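Local coordinates for protein EreC (Klebsiella pneumoniae, PDB 6XCQ) that probably hydrolyses the macrolactone ester of erythromycin and related macrolide antibiotics, an esterase activity that gives bacteria resistance to these drugs, at residues Gly59-Gly64 and Glu335-Ala340; Glu67-Val72 and Arg407-Ser412; His90-Ile95 and Asp298-Leu303; Leu161-Asp166 and Ala193-Gln198; Thr344-Thr349 and Ile424-Ser429. The protein carries 1 engineered substitution. One frame throughout, in Å; residues are numbered along the deposited sequence.

Contact 1 of 5, residues Gly59-Gly64 and Glu335-Ala340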
# COMPACT_ATOMS: atom_id res chain seq x y z
N GLY A 59 -2.47 6.02 -21.66
CA GLY A 59 -2.55 7.29 -20.99
C GLY A 59 -2.50 7.23 -19.48
O GLY A 59 -2.48 8.28 -18.83
N ALA A 60 -2.47 6.03 -18.91
CA ALA A 60 -2.28 5.89 -17.47
C ALA A 60 -0.80 5.98 -17.12
O ALA A 60 0.05 5.41 -17.81
CB ALA A 60 -2.86 4.55 -16.99
N ARG A 61 -0.49 6.70 -16.04
CA ARG A 61 0.82 6.63 -15.43
C ARG A 61 0.80 5.99 -14.04
O ARG A 61 1.87 5.64 -13.53
CB ARG A 61 1.45 8.03 -15.33
CG ARG A 61 1.74 8.67 -16.67
CD ARG A 61 2.56 9.93 -16.46
NE ARG A 61 3.76 9.63 -15.69
CZ ARG A 61 4.51 10.55 -15.09
NH1 ARG A 61 4.19 11.83 -15.15
NH2 ARG A 61 5.58 10.17 -14.40
N ILE A 62 -0.37 5.81 -13.44
CA ILE A 62 -0.53 5.15 -12.14
C ILE A 62 -1.64 4.12 -12.29
O ILE A 62 -2.78 4.48 -12.55
CB ILE A 62 -0.88 6.15 -11.03
CG1 ILE A 62 0.13 7.30 -10.98
CG2 ILE A 62 -0.94 5.46 -9.68
CD1 ILE A 62 -0.48 8.59 -10.56
N VAL A 63 -1.30 2.84 -12.11
CA VAL A 63 -2.29 1.77 -12.14
C VAL A 63 -2.20 1.00 -10.83
O VAL A 63 -1.14 0.47 -10.48
CB VAL A 63 -2.11 0.82 -13.34
CG1 VAL A 63 -3.08 -0.36 -13.22
CG2 VAL A 63 -2.37 1.57 -14.65
N GLY A 64 -3.32 0.94 -10.10
CA GLY A 64 -3.37 0.18 -8.87
C GLY A 64 -3.90 -1.22 -9.14
O GLY A 64 -4.91 -1.38 -9.81
N GLU A 335 -4.14 15.43 -14.68
CA GLU A 335 -3.71 14.56 -15.77
C GLU A 335 -4.65 13.39 -16.02
O GLU A 335 -4.53 12.74 -17.06
CB GLU A 335 -2.31 14.03 -15.50
CG GLU A 335 -1.26 15.12 -15.32
CD GLU A 335 -1.13 15.60 -13.89
OE1 GLU A 335 -0.00 15.94 -13.48
OE2 GLU A 335 -2.15 15.64 -13.16
N GLU A 336 -5.59 13.11 -15.10
CA GLU A 336 -6.54 12.00 -15.23
C GLU A 336 -5.84 10.70 -15.68
O GLU A 336 -6.32 9.97 -16.55
CB GLU A 336 -7.68 12.38 -16.18
CG GLU A 336 -8.50 13.53 -15.65
CD GLU A 336 -9.69 13.85 -16.54
OE1 GLU A 336 -10.20 12.93 -17.21
OE2 GLU A 336 -10.11 15.03 -16.58
N ASP A 337 -4.70 10.41 -15.04
CA ASP A 337 -3.85 9.29 -15.42
C ASP A 337 -3.74 8.22 -14.32
O ASP A 337 -2.77 7.47 -14.29
CB ASP A 337 -2.46 9.81 -15.79
CG ASP A 337 -1.80 10.56 -14.65
OD1 ASP A 337 -2.42 10.65 -13.57
OD2 ASP A 337 -0.66 11.06 -14.82
N TYR A 338 -4.71 8.17 -13.40
CA TYR A 338 -4.79 7.13 -12.39
C TYR A 338 -5.87 6.12 -12.77
O TYR A 338 -6.98 6.52 -13.15
CB TYR A 338 -5.12 7.71 -11.01
CG TYR A 338 -5.38 6.66 -9.95
CD1 TYR A 338 -4.38 5.78 -9.56
CD2 TYR A 338 -6.62 6.56 -9.33
CE1 TYR A 338 -4.62 4.82 -8.57
CE2 TYR A 338 -6.86 5.61 -8.34
CZ TYR A 338 -5.86 4.74 -7.98
OH TYR A 338 -6.11 3.78 -7.01
N ARG A 339 -5.55 4.83 -12.66
CA ARG A 339 -6.52 3.76 -12.85
C ARG A 339 -6.44 2.79 -11.68
O ARG A 339 -5.35 2.55 -11.15
CB ARG A 339 -6.27 2.99 -14.16
CG ARG A 339 -6.09 3.86 -15.41
CD ARG A 339 -7.39 4.50 -15.91
NE ARG A 339 -7.11 5.21 -17.16
CZ ARG A 339 -6.86 6.52 -17.26
NH1 ARG A 339 -6.90 7.30 -16.19
NH2 ARG A 339 -6.57 7.05 -18.45
N ALA A 340 -7.58 2.23 -11.28
CA ALA A 340 -7.67 1.33 -10.12
C ALA A 340 -8.34 0.02 -10.53
O ALA A 340 -9.49 0.03 -11.00
CB ALA A 340 -8.46 1.98 -8.98

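Contact 2 of 5, residues Glu67-Val72 and Arg407-Ser412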
# COMPACT_ATOMS: atom_id res chain seq x y z
N GLU A 67 -6.34 -5.94 -3.91
CA GLU A 67 -6.59 -7.26 -3.37
C GLU A 67 -7.77 -7.08 -2.44
O GLU A 67 -7.80 -6.11 -1.67
CB GLU A 67 -5.37 -7.86 -2.65
CG GLU A 67 -4.73 -6.95 -1.63
CD GLU A 67 -3.52 -7.59 -0.94
OE1 GLU A 67 -3.02 -8.63 -1.41
OE2 GLU A 67 -3.07 -7.05 0.09
N GLY A 68 -8.77 -7.96 -2.55
CA GLY A 68 -9.93 -7.83 -1.70
C GLY A 68 -9.67 -8.23 -0.27
O GLY A 68 -10.47 -7.89 0.62
N ALA A 69 -8.58 -8.94 -0.03
CA ALA A 69 -8.17 -9.31 1.32
C ALA A 69 -6.67 -9.51 1.31
O ALA A 69 -6.10 -9.96 0.31
CB ALA A 69 -8.88 -10.59 1.80
N HIS A 70 -6.02 -9.14 2.40
CA HIS A 70 -4.59 -9.38 2.50
C HIS A 70 -4.33 -10.88 2.64
O HIS A 70 -5.20 -11.65 3.04
CB HIS A 70 -4.00 -8.64 3.71
CG HIS A 70 -3.97 -7.14 3.57
ND1 HIS A 70 -3.52 -6.51 2.43
CD2 HIS A 70 -4.30 -6.16 4.44
CE1 HIS A 70 -3.58 -5.20 2.60
NE2 HIS A 70 -4.04 -4.96 3.81
N PHE A 71 -3.10 -11.28 2.27
CA PHE A 71 -2.55 -12.60 2.60
C PHE A 71 -3.20 -13.73 1.80
O PHE A 71 -3.27 -14.87 2.28
CB PHE A 71 -2.67 -12.89 4.10
CG PHE A 71 -2.20 -11.74 4.98
CD1 PHE A 71 -0.91 -11.25 4.85
CD2 PHE A 71 -3.05 -11.16 5.90
CE1 PHE A 71 -0.46 -10.19 5.66
CE2 PHE A 71 -2.61 -10.09 6.70
CZ PHE A 71 -1.32 -9.62 6.57
N VAL A 72 -3.62 -13.46 0.57
CA VAL A 72 -4.31 -14.43 -0.27
C VAL A 72 -3.38 -14.87 -1.39
O VAL A 72 -2.82 -14.03 -2.10
CB VAL A 72 -5.61 -13.84 -0.85
CG1 VAL A 72 -6.21 -14.80 -1.85
CG2 VAL A 72 -6.61 -13.51 0.26
N ARG A 407 -16.94 -7.66 -2.07
CA ARG A 407 -16.31 -8.21 -0.88
C ARG A 407 -15.07 -7.40 -0.51
O ARG A 407 -14.35 -6.89 -1.37
CB ARG A 407 -15.93 -9.67 -1.10
CG ARG A 407 -17.17 -10.59 -1.25
CD ARG A 407 -16.77 -11.97 -1.66
NE ARG A 407 -17.69 -12.98 -1.12
CZ ARG A 407 -17.58 -14.28 -1.34
NH1 ARG A 407 -16.60 -14.74 -2.10
NH2 ARG A 407 -18.44 -15.11 -0.76
N SER A 408 -14.83 -7.28 0.78
CA SER A 408 -13.62 -6.63 1.26
C SER A 408 -13.33 -7.26 2.61
O SER A 408 -14.16 -7.18 3.52
CB SER A 408 -13.84 -5.11 1.37
OG SER A 408 -12.75 -4.46 1.99
N GLN A 409 -12.19 -7.93 2.73
CA GLN A 409 -11.89 -8.79 3.90
C GLN A 409 -13.04 -9.80 4.01
O GLN A 409 -13.50 -10.31 2.98
CB GLN A 409 -11.65 -7.95 5.14
CG GLN A 409 -10.42 -7.04 5.06
CD GLN A 409 -9.14 -7.80 4.78
OE1 GLN A 409 -8.43 -7.49 3.83
NE2 GLN A 409 -8.81 -8.79 5.64
N SER A 410 -13.55 -10.08 5.21
CA SER A 410 -14.70 -10.96 5.37
C SER A 410 -16.03 -10.22 5.31
O SER A 410 -17.07 -10.83 5.57
CB SER A 410 -14.60 -11.75 6.69
OG SER A 410 -14.60 -10.89 7.81
N ALA A 411 -16.01 -8.94 4.93
CA ALA A 411 -17.23 -8.15 4.80
C ALA A 411 -17.41 -7.71 3.35
O ALA A 411 -16.95 -8.39 2.44
CB ALA A 411 -17.19 -6.95 5.75
N SER A 412 -18.11 -6.58 3.14
CA SER A 412 -18.23 -5.94 1.83
C SER A 412 -18.21 -4.42 1.99
O SER A 412 -18.48 -3.89 3.07
CB SER A 412 -19.51 -6.34 1.07
OG SER A 412 -19.53 -7.73 0.74
O HOH W 1 -6.79 -10.78 5.13

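Contact 3 of 5, residues His90-Ile95 and Asp298-Leu303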
# COMPACT_ATOMS: atom_id res chain seq x y z
N HIS A 90 2.92 -2.32 -21.66
CA HIS A 90 2.70 -0.89 -21.51
C HIS A 90 3.88 -0.18 -20.84
O HIS A 90 3.76 1.00 -20.49
CB HIS A 90 1.40 -0.63 -20.74
CG HIS A 90 0.17 -1.04 -21.49
ND1 HIS A 90 -0.41 -0.24 -22.45
CD2 HIS A 90 -0.58 -2.17 -21.43
CE1 HIS A 90 -1.46 -0.86 -22.95
NE2 HIS A 90 -1.60 -2.02 -22.35
N ASP A 91 5.01 -0.87 -20.65
CA ASP A 91 6.28 -0.24 -20.25
C ASP A 91 6.22 0.40 -18.86
O ASP A 91 6.90 1.40 -18.60
CB ASP A 91 6.72 0.80 -21.28
CG ASP A 91 7.59 0.20 -22.36
OD1 ASP A 91 8.72 -0.24 -22.03
OD2 ASP A 91 7.14 0.17 -23.52
N PHE A 92 5.43 -0.15 -17.94
CA PHE A 92 5.50 0.31 -16.56
C PHE A 92 6.86 -0.06 -15.98
O PHE A 92 7.44 -1.10 -16.32
CB PHE A 92 4.35 -0.28 -15.75
CG PHE A 92 3.11 0.53 -15.85
CD1 PHE A 92 2.40 0.56 -17.04
CD2 PHE A 92 2.71 1.35 -14.82
CE1 PHE A 92 1.27 1.36 -17.18
CE2 PHE A 92 1.59 2.14 -14.94
CZ PHE A 92 0.86 2.14 -16.12
N ASN A 93 7.40 0.82 -15.13
CA ASN A 93 8.80 0.74 -14.73
C ASN A 93 9.01 0.94 -13.23
O ASN A 93 10.15 0.99 -12.78
CB ASN A 93 9.62 1.78 -15.50
CG ASN A 93 9.02 3.15 -15.43
OD1 ASN A 93 8.48 3.56 -14.40
ND2 ASN A 93 9.09 3.89 -16.54
N ALA A 94 7.94 1.05 -12.44
CA ALA A 94 8.07 1.17 -11.00
C ALA A 94 6.90 0.43 -10.33
O ALA A 94 5.83 0.29 -10.92
CB ALA A 94 8.11 2.64 -10.56
N ILE A 95 7.13 -0.02 -9.11
CA ILE A 95 6.12 -0.67 -8.27
C ILE A 95 6.12 0.01 -6.91
O ILE A 95 7.18 0.14 -6.28
CB ILE A 95 6.39 -2.17 -8.11
CG1 ILE A 95 6.29 -2.88 -9.48
CG2 ILE A 95 5.41 -2.79 -7.12
CD1 ILE A 95 6.32 -4.37 -9.38
N ASP A 298 9.02 10.37 -16.45
CA ASP A 298 9.02 9.11 -17.18
C ASP A 298 8.50 7.94 -16.36
O ASP A 298 8.42 6.83 -16.89
CB ASP A 298 10.42 8.79 -17.68
CG ASP A 298 10.70 9.39 -19.04
OD1 ASP A 298 10.04 10.39 -19.39
OD2 ASP A 298 11.58 8.85 -19.76
N VAL A 299 8.15 8.13 -15.08
CA VAL A 299 7.75 7.00 -14.25
C VAL A 299 6.34 6.56 -14.62
O VAL A 299 5.44 7.38 -14.85
CB VAL A 299 7.84 7.35 -12.75
CG1 VAL A 299 7.11 6.31 -11.94
CG2 VAL A 299 9.28 7.37 -12.31
N LYS A 300 6.15 5.25 -14.69
CA LYS A 300 4.82 4.66 -14.77
C LYS A 300 4.75 3.59 -13.69
O LYS A 300 5.45 2.57 -13.77
CB LYS A 300 4.55 4.09 -16.17
CG LYS A 300 4.57 5.18 -17.25
CD LYS A 300 4.52 4.59 -18.66
CE LYS A 300 3.21 3.92 -18.92
NZ LYS A 300 3.00 3.60 -20.36
N ILE A 301 3.97 3.84 -12.65
CA ILE A 301 4.07 3.08 -11.41
C ILE A 301 2.84 2.18 -11.24
O ILE A 301 1.71 2.56 -11.56
CB ILE A 301 4.25 4.02 -10.20
CG1 ILE A 301 4.51 3.20 -8.92
CG2 ILE A 301 3.09 4.98 -10.05
CD1 ILE A 301 5.15 4.01 -7.81
N ILE A 302 3.08 0.96 -10.78
CA ILE A 302 2.04 -0.00 -10.42
C ILE A 302 1.92 0.03 -8.90
O ILE A 302 2.90 -0.24 -8.20
CB ILE A 302 2.40 -1.42 -10.91
CG1 ILE A 302 2.77 -1.41 -12.40
CG2 ILE A 302 1.29 -2.41 -10.61
CD1 ILE A 302 3.43 -2.76 -12.84
N LEU A 303 0.74 0.37 -8.37
CA LEU A 303 0.57 0.46 -6.92
C LEU A 303 -0.05 -0.84 -6.42
O LEU A 303 -1.13 -1.23 -6.87
CB LEU A 303 -0.32 1.64 -6.53
CG LEU A 303 0.10 3.02 -7.02
CD1 LEU A 303 -0.90 4.07 -6.49
CD2 LEU A 303 1.53 3.30 -6.56

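Contact 4 of 5, residues Leu161-Asp166 and Ala193-Gln198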
# COMPACT_ATOMS: atom_id res chain seq x y z
N LEU A 161 4.70 1.58 11.84
CA LEU A 161 4.55 2.87 12.53
C LEU A 161 5.67 3.09 13.55
O LEU A 161 5.50 3.80 14.55
CB LEU A 161 3.16 3.02 13.19
CG LEU A 161 1.97 2.87 12.24
CD1 LEU A 161 0.61 3.12 12.94
CD2 LEU A 161 2.11 3.79 11.03
N ASN A 162 6.84 2.53 13.30
CA ASN A 162 7.99 2.79 14.15
C ASN A 162 8.84 3.87 13.49
O ASN A 162 9.40 3.62 12.41
CB ASN A 162 8.81 1.51 14.34
CG ASN A 162 10.08 1.74 15.16
OD1 ASN A 162 10.43 2.87 15.52
ND2 ASN A 162 10.78 0.65 15.46
N PRO A 163 8.96 5.06 14.07
CA PRO A 163 9.70 6.16 13.42
C PRO A 163 11.22 6.07 13.53
O PRO A 163 11.90 7.00 13.07
CB PRO A 163 9.19 7.40 14.16
CG PRO A 163 8.92 6.90 15.55
CD PRO A 163 8.37 5.48 15.36
N ARG A 164 11.76 5.00 14.11
CA ARG A 164 13.19 4.93 14.37
C ARG A 164 14.02 5.12 13.10
O ARG A 164 14.93 5.95 13.07
CB ARG A 164 13.56 3.60 15.03
CG ARG A 164 15.02 3.55 15.47
CD ARG A 164 15.53 2.13 15.63
NE ARG A 164 15.57 1.40 14.36
CZ ARG A 164 14.81 0.34 14.09
NH1 ARG A 164 14.91 -0.27 12.92
NH2 ARG A 164 13.96 -0.11 15.00
N ASP A 165 13.74 4.33 12.05
CA ASP A 165 14.51 4.44 10.81
C ASP A 165 14.46 5.86 10.27
O ASP A 165 15.48 6.42 9.84
CB ASP A 165 13.99 3.48 9.73
CG ASP A 165 14.33 2.01 9.98
OD1 ASP A 165 15.19 1.67 10.83
OD2 ASP A 165 13.71 1.17 9.28
N ASP A 166 13.27 6.47 10.25
CA ASP A 166 13.15 7.80 9.67
C ASP A 166 13.97 8.80 10.46
O ASP A 166 14.69 9.62 9.87
CB ASP A 166 11.68 8.23 9.63
CG ASP A 166 10.89 7.52 8.53
OD1 ASP A 166 11.37 7.46 7.37
OD2 ASP A 166 9.78 7.03 8.83
N ALA A 193 11.75 6.59 21.49
CA ALA A 193 12.47 5.33 21.40
C ALA A 193 11.59 4.14 21.77
O ALA A 193 11.80 3.04 21.27
CB ALA A 193 13.71 5.37 22.29
N SER A 194 10.59 4.35 22.63
CA SER A 194 9.71 3.27 23.05
C SER A 194 8.73 2.84 21.97
O SER A 194 8.01 1.86 22.17
CB SER A 194 8.93 3.67 24.30
OG SER A 194 7.85 4.51 23.95
N ILE A 195 8.65 3.56 20.85
CA ILE A 195 7.77 3.17 19.75
C ILE A 195 8.57 2.19 18.89
O ILE A 195 9.27 2.59 17.96
CB ILE A 195 7.27 4.37 18.95
CG1 ILE A 195 6.85 5.52 19.88
CG2 ILE A 195 6.13 3.97 18.03
CD1 ILE A 195 5.76 5.16 20.83
N ASP A 196 8.49 0.90 19.22
CA ASP A 196 9.33 -0.10 18.54
C ASP A 196 8.55 -1.34 18.13
O ASP A 196 9.12 -2.43 18.02
CB ASP A 196 10.52 -0.50 19.42
CG ASP A 196 10.09 -1.14 20.74
OD1 ASP A 196 8.89 -1.41 20.93
OD2 ASP A 196 10.97 -1.37 21.59
N GLY A 197 7.25 -1.21 17.88
CA GLY A 197 6.45 -2.35 17.47
C GLY A 197 6.83 -2.85 16.08
O GLY A 197 7.58 -2.23 15.33
N GLN A 198 6.30 -4.02 15.73
CA GLN A 198 6.46 -4.57 14.39
C GLN A 198 5.16 -4.48 13.60
O GLN A 198 5.07 -5.02 12.49
CB GLN A 198 6.96 -6.02 14.46
CG GLN A 198 8.45 -6.15 14.72
CD GLN A 198 9.30 -5.80 13.50
OE1 GLN A 198 8.79 -5.67 12.39
NE2 GLN A 198 10.60 -5.67 13.71
O HOH W 2 9.93 -1.82 14.74

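Contact 5 of 5, residues Thr344-Thr349 and Ile424-Ser429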
# COMPACT_ATOMS: atom_id res chain seq x y z
N THR A 344 -11.29 -9.31 -6.52
CA THR A 344 -12.18 -9.98 -5.59
C THR A 344 -12.21 -11.47 -5.92
O THR A 344 -11.40 -11.96 -6.71
CB THR A 344 -13.57 -9.31 -5.59
OG1 THR A 344 -14.33 -9.85 -4.49
CG2 THR A 344 -14.30 -9.55 -6.91
N HIS A 345 -13.12 -12.22 -5.28
CA HIS A 345 -13.07 -13.67 -5.39
C HIS A 345 -14.42 -14.28 -5.09
O HIS A 345 -15.28 -13.65 -4.46
CB HIS A 345 -12.02 -14.27 -4.44
CG HIS A 345 -12.41 -14.15 -3.00
ND1 HIS A 345 -13.12 -15.13 -2.34
CD2 HIS A 345 -12.22 -13.14 -2.11
CE1 HIS A 345 -13.34 -14.74 -1.09
NE2 HIS A 345 -12.81 -13.53 -0.93
N LEU A 346 -14.58 -15.54 -5.50
CA LEU A 346 -15.82 -16.29 -5.31
C LEU A 346 -15.70 -17.38 -4.25
O LEU A 346 -16.60 -18.22 -4.15
CB LEU A 346 -16.26 -16.91 -6.65
CG LEU A 346 -16.44 -15.98 -7.84
CD1 LEU A 346 -17.04 -16.74 -9.02
CD2 LEU A 346 -17.34 -14.79 -7.48
N GLY A 347 -14.65 -17.36 -3.44
CA GLY A 347 -14.47 -18.40 -2.45
C GLY A 347 -15.43 -18.27 -1.28
O GLY A 347 -15.99 -17.21 -1.01
N SER A 348 -15.64 -19.39 -0.58
CA SER A 348 -16.55 -19.37 0.56
C SER A 348 -15.87 -18.85 1.82
O SER A 348 -16.56 -18.41 2.74
CB SER A 348 -17.12 -20.78 0.83
OG SER A 348 -16.08 -21.67 1.18
N THR A 349 -14.55 -18.87 1.86
CA THR A 349 -13.79 -18.38 2.99
C THR A 349 -12.73 -17.40 2.51
O THR A 349 -12.42 -17.31 1.31
CB THR A 349 -13.11 -19.54 3.75
OG1 THR A 349 -12.17 -20.17 2.89
CG2 THR A 349 -14.15 -20.58 4.21
N ILE A 424 -12.38 -4.77 -12.71
CA ILE A 424 -12.44 -5.75 -11.63
C ILE A 424 -11.83 -7.06 -12.10
O ILE A 424 -12.13 -7.55 -13.20
CB ILE A 424 -13.87 -6.03 -11.13
CG1 ILE A 424 -14.72 -4.75 -11.02
CG2 ILE A 424 -13.81 -6.75 -9.79
CD1 ILE A 424 -14.39 -3.88 -9.80
N VAL A 425 -10.99 -7.64 -11.24
CA VAL A 425 -10.40 -8.97 -11.43
C VAL A 425 -11.01 -9.88 -10.37
O VAL A 425 -10.99 -9.55 -9.18
CB VAL A 425 -8.87 -8.90 -11.30
CG1 VAL A 425 -8.23 -10.26 -11.27
CG2 VAL A 425 -8.29 -8.04 -12.41
N CYS A 426 -11.54 -11.02 -10.79
CA CYS A 426 -12.19 -11.92 -9.84
C CYS A 426 -11.67 -13.33 -10.03
O CYS A 426 -11.74 -13.88 -11.13
CB CYS A 426 -13.71 -11.86 -10.03
SG CYS A 426 -14.62 -12.88 -8.82
N VAL A 427 -11.11 -13.91 -8.97
CA VAL A 427 -10.50 -15.24 -9.01
C VAL A 427 -11.45 -16.24 -8.35
O VAL A 427 -12.41 -15.83 -7.67
CB VAL A 427 -9.12 -15.23 -8.33
CG1 VAL A 427 -8.18 -14.21 -9.03
CG2 VAL A 427 -9.25 -14.92 -6.83
N PRO A 428 -11.27 -17.55 -8.55
CA PRO A 428 -12.29 -18.50 -8.07
C PRO A 428 -12.30 -18.71 -6.57
O PRO A 428 -13.33 -19.11 -6.02
CB PRO A 428 -11.92 -19.80 -8.81
CG PRO A 428 -11.17 -19.37 -10.02
CD PRO A 428 -10.37 -18.17 -9.54
N SER A 429 -11.19 -18.46 -5.88
CA SER A 429 -11.07 -18.81 -4.47
C SER A 429 -10.01 -17.91 -3.87
O SER A 429 -9.22 -17.29 -4.60
CB SER A 429 -10.70 -20.29 -4.30
OG SER A 429 -9.50 -20.56 -5.02

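Contact 1 of 5, residues Gly59-Gly64 and Glu335-Ala340
Ile62-Gly64 and Tyr338-Ala340 form a parallel beta pairing inside the mixed sheet of the protein, between strand 62-65 and strand 338-345. The short strand segments run 4.6 Å apart and 11° from exactly parallel. Arg339 sits between two partners of the other strand: its N gives to Ile62 O at 2.8 Å, and its O takes Gly64 N at 2.8 Å. Just before the strands, Asp337 O is gripped twice. Ile62 N points almost down its C=O axis, while Arg61 N comes in on a lone pair in the carbonyl plane. On one face Ile62 CG2 meets the edge of the Tyr338 ring, 3.5 Å from Tyr338 CD1, the two side chains crossing at about a right angle. Beside Arg61, the Asp337 carboxylate runs the same way, but it pairs with Arg333, while Arg61 NH2 turns to the backbone carbonyls of Val299, Asn296 and Val293. On the other face Arg339 folds back at CB-CG (chi2 -73°), and Ala60 CB lies over its guanidinium near the rim. Arg339 NE reaches Leu56 O, and Arg339 NH1 makes a nearly straight bond (176°) to Glu336 O at 2.8 Å.

Contact 2 of 5, residues Glu67-Val72 and Arg407-Ser412
Arg407 and Ser408 close strand 405-408 and lead into a beta hairpin with a two-residue loop, a type II' turn from Ser408 to Ala411, which lies against the loop that follows strand 62-65. The first of them offers that loop little more than its backbone beside Gly68, because its guanidinium heads off to the backbone of Asp372. Ser408 brings its CA to 3.5 Å from Gly68 O in a CA-H...O contact, and its hydroxyl turns elsewhere, to Asn308. Within the hairpin, Ser408 and Ala411 hold each other by both of their backbone bonds. Gln409 carries most of the contact. Its N gives a nearly straight bond, 172°, to Gly68 O at 2.7 Å, so that this carbonyl faces the start of the turn. The side chain leaves the backbone pointing away from the loop, then bends at CB-CG (chi2 -57°) and swings its amide back over Ala69. There Gln409 OE1 comes to 3.1 Å from Ala69 CA and accepts from His70 N at 3.3 Å, a longer bond that lies in the amide plane on a lone pair. OE1 also takes His306 NE2, whose ring meets that of His70 edge to face; one amide oxygen thus accepts from the backbone N of His70 and the ring of His306. Gln409 NE2 is shared between Glu352 and a water: it gives to the water at 2.9 Å, and that water gives in turn to His70 O at 2.8 Å. Farther round the hairpin, Ser410 OG is bonded to Glu352 OE2, and Ser412 OG to Asp372 OD2.

Contact 3 of 5, residues His90-Ile95 and Asp298-Leu303
The Phe92 ring carries the aliphatic part of Lys300 over one face: CB stands 3.8 Å from the centroid, 18° off the normal, a CH-pi contact placed toward the rim. The two side chains cross at about a right angle, and farther along CE passes CE1. At the ring edge, near its plane, Ile301 O lies 3.4 Å from Phe92 CE2. The second flat group, the Asn93 amide, works as a clamp on the backbone opposite. Its OD1 takes Lys300 N along a nearly straight line, 171°, at 2.9 Å, although the donor is tilted out of the amide plane; ND2 gives to Asp298 O at 3.0 Å, with this acceptor close to that plane. The clamp is possible because CG stands between the backbone N and the carbonyl carbon (chi1 51°), which turns the amide toward the other segment. Lys300 O in turn is held twice, by Asn93 N and more loosely by Ala94 N. Beyond the bend at chi3, the lysine ends with Lys300 NZ 2.7 Å from His90 O, at the C-terminal end of helix 73-90, just before Asp91, whose phi is positive. From Ala94 onward the chains pair as parallel strands, with Ile302 N giving to Ala94 O at 2.8 Å. Ala94 packs on Val299 and Ile301 on one side of the sheet, and Ile95 lies by Ile302 on the other. Strand 301-304 thus runs between 94-97 and 62-65, with Phe92, Ile95 and Ile302 under helix 73-90, and Val299 and Leu303 against helix 279-295.

Contact 4 of 5, residues Leu161-Asp166 and Ala193-Gln198
An inverse gamma turn centred on Ile195 brings its loop up to the Asn162-Pro163 corner that leads into helix 164-177, the nearest CA atoms being those of Asn162 and Asp196 at 5.4 Å. Asn162 is the hub, because its OD1 caps the helix start while its ND2 reaches the loop through a water. With CG anti to N (chi1 177°), Asn162 OD1 reaches back to accept Arg164 N at 2.9 Å, a helix-capping bond whose donor stands well above the amide plane. Asn162 OD1 also lies 2.7 Å from Ile195 O; both are acceptors, which rules out a hydrogen bond, and any strain there is doubtful. Asn162 ND2 points along the loop, over Asp196 CA at 3.5 Å, and gives to a water at 2.7 Å; that water gives to Gly197 O, so a single water joins the amide to the loop. Asp196 itself turns its carboxylate away to a salt bridge with Lys206. The apolar half of the contact is Ile195 across the proline ring: the two side chains meet at about a right angle, with Ile195 CG2 3.8 Å from Pro163 CD. Around them the contact joins helical parts of the fold, Leu161 and Ile195 both packing on helices 200-208 and 244-267. Ile195 CG2 also covers Leu161 O at 3.5 Å, a buried carbonyl oxygen that has no polar partner in the model.

Contact 5 of 5, residues Thr344-Thr349 and Ile424-Ser429
Thr344 and Cys426 stand side by side on one face of a parallel strand pair, the ends of strands 338-345 and 423-427 in the mixed sheet, while His345 and Val427 share the other face. Thr344 turns its methyl toward the neighbouring strand: CG2 touches Cys426 SG at 3.9 Å and Ile424 CG2 at 4.0 Å, and OG1 is left for Glu380 of helix 379-387. Cys426 holds SG anti to its N (chi1 -177°), and this swings the sulfur across to the leucine that follows His345. Leu346 CD2 meets Cys426 SG at 3.6 Å. The leucine therefore extends the apolar row on this face even though its own residue has already left the strand. On the opposite face the contact is narrower, Val427 CG2 lying against His345 CB at 3.7 Å while the rest of the histidine side chain leads away, with Phe75 and Ala430 touching it. Backbone bonds set the register: Thr344 N gives to Val425 O at 2.7 Å, and Val427 N returns to Thr344 O at 3.0 Å. Leu346 N extends the pattern past the strand end to Val427 O. Beyond this the chains still draw together, Gly347 CA passing Ser429 CA at 4.0 Å. The ring is also held from its own chain: with His345 CG between N and the carbonyl carbon (His345 chi1 69°), His345 ND1 accepts Gly347 N at 2.9 Å, near the ring plane.

Overall arrangement
Contacts 1, 3 and 5 all belong to the mixed sheet. Contacts 1 and 3 have centres about 10 Å apart and are neighbours through strands 62-65 and 301-304, where Val63 O takes Leu303 N and Phe92 packs on Val63. Strand 338-345 serves both contact 1 at its start and contact 5 at its end, about 24 Å between centres. Contact 2 lies beyond strand 62-65, about 9 Å from contact 5 by centres; Arg407 bridges them, its NH1 giving to His345 O and Gly347 O. Contact 4 stands apart among the helices, its centre about 28 Å from contact 2 and about 36 Å from contact 5, though its segments lie within the chain loops closed by contacts 1, 2 and 3.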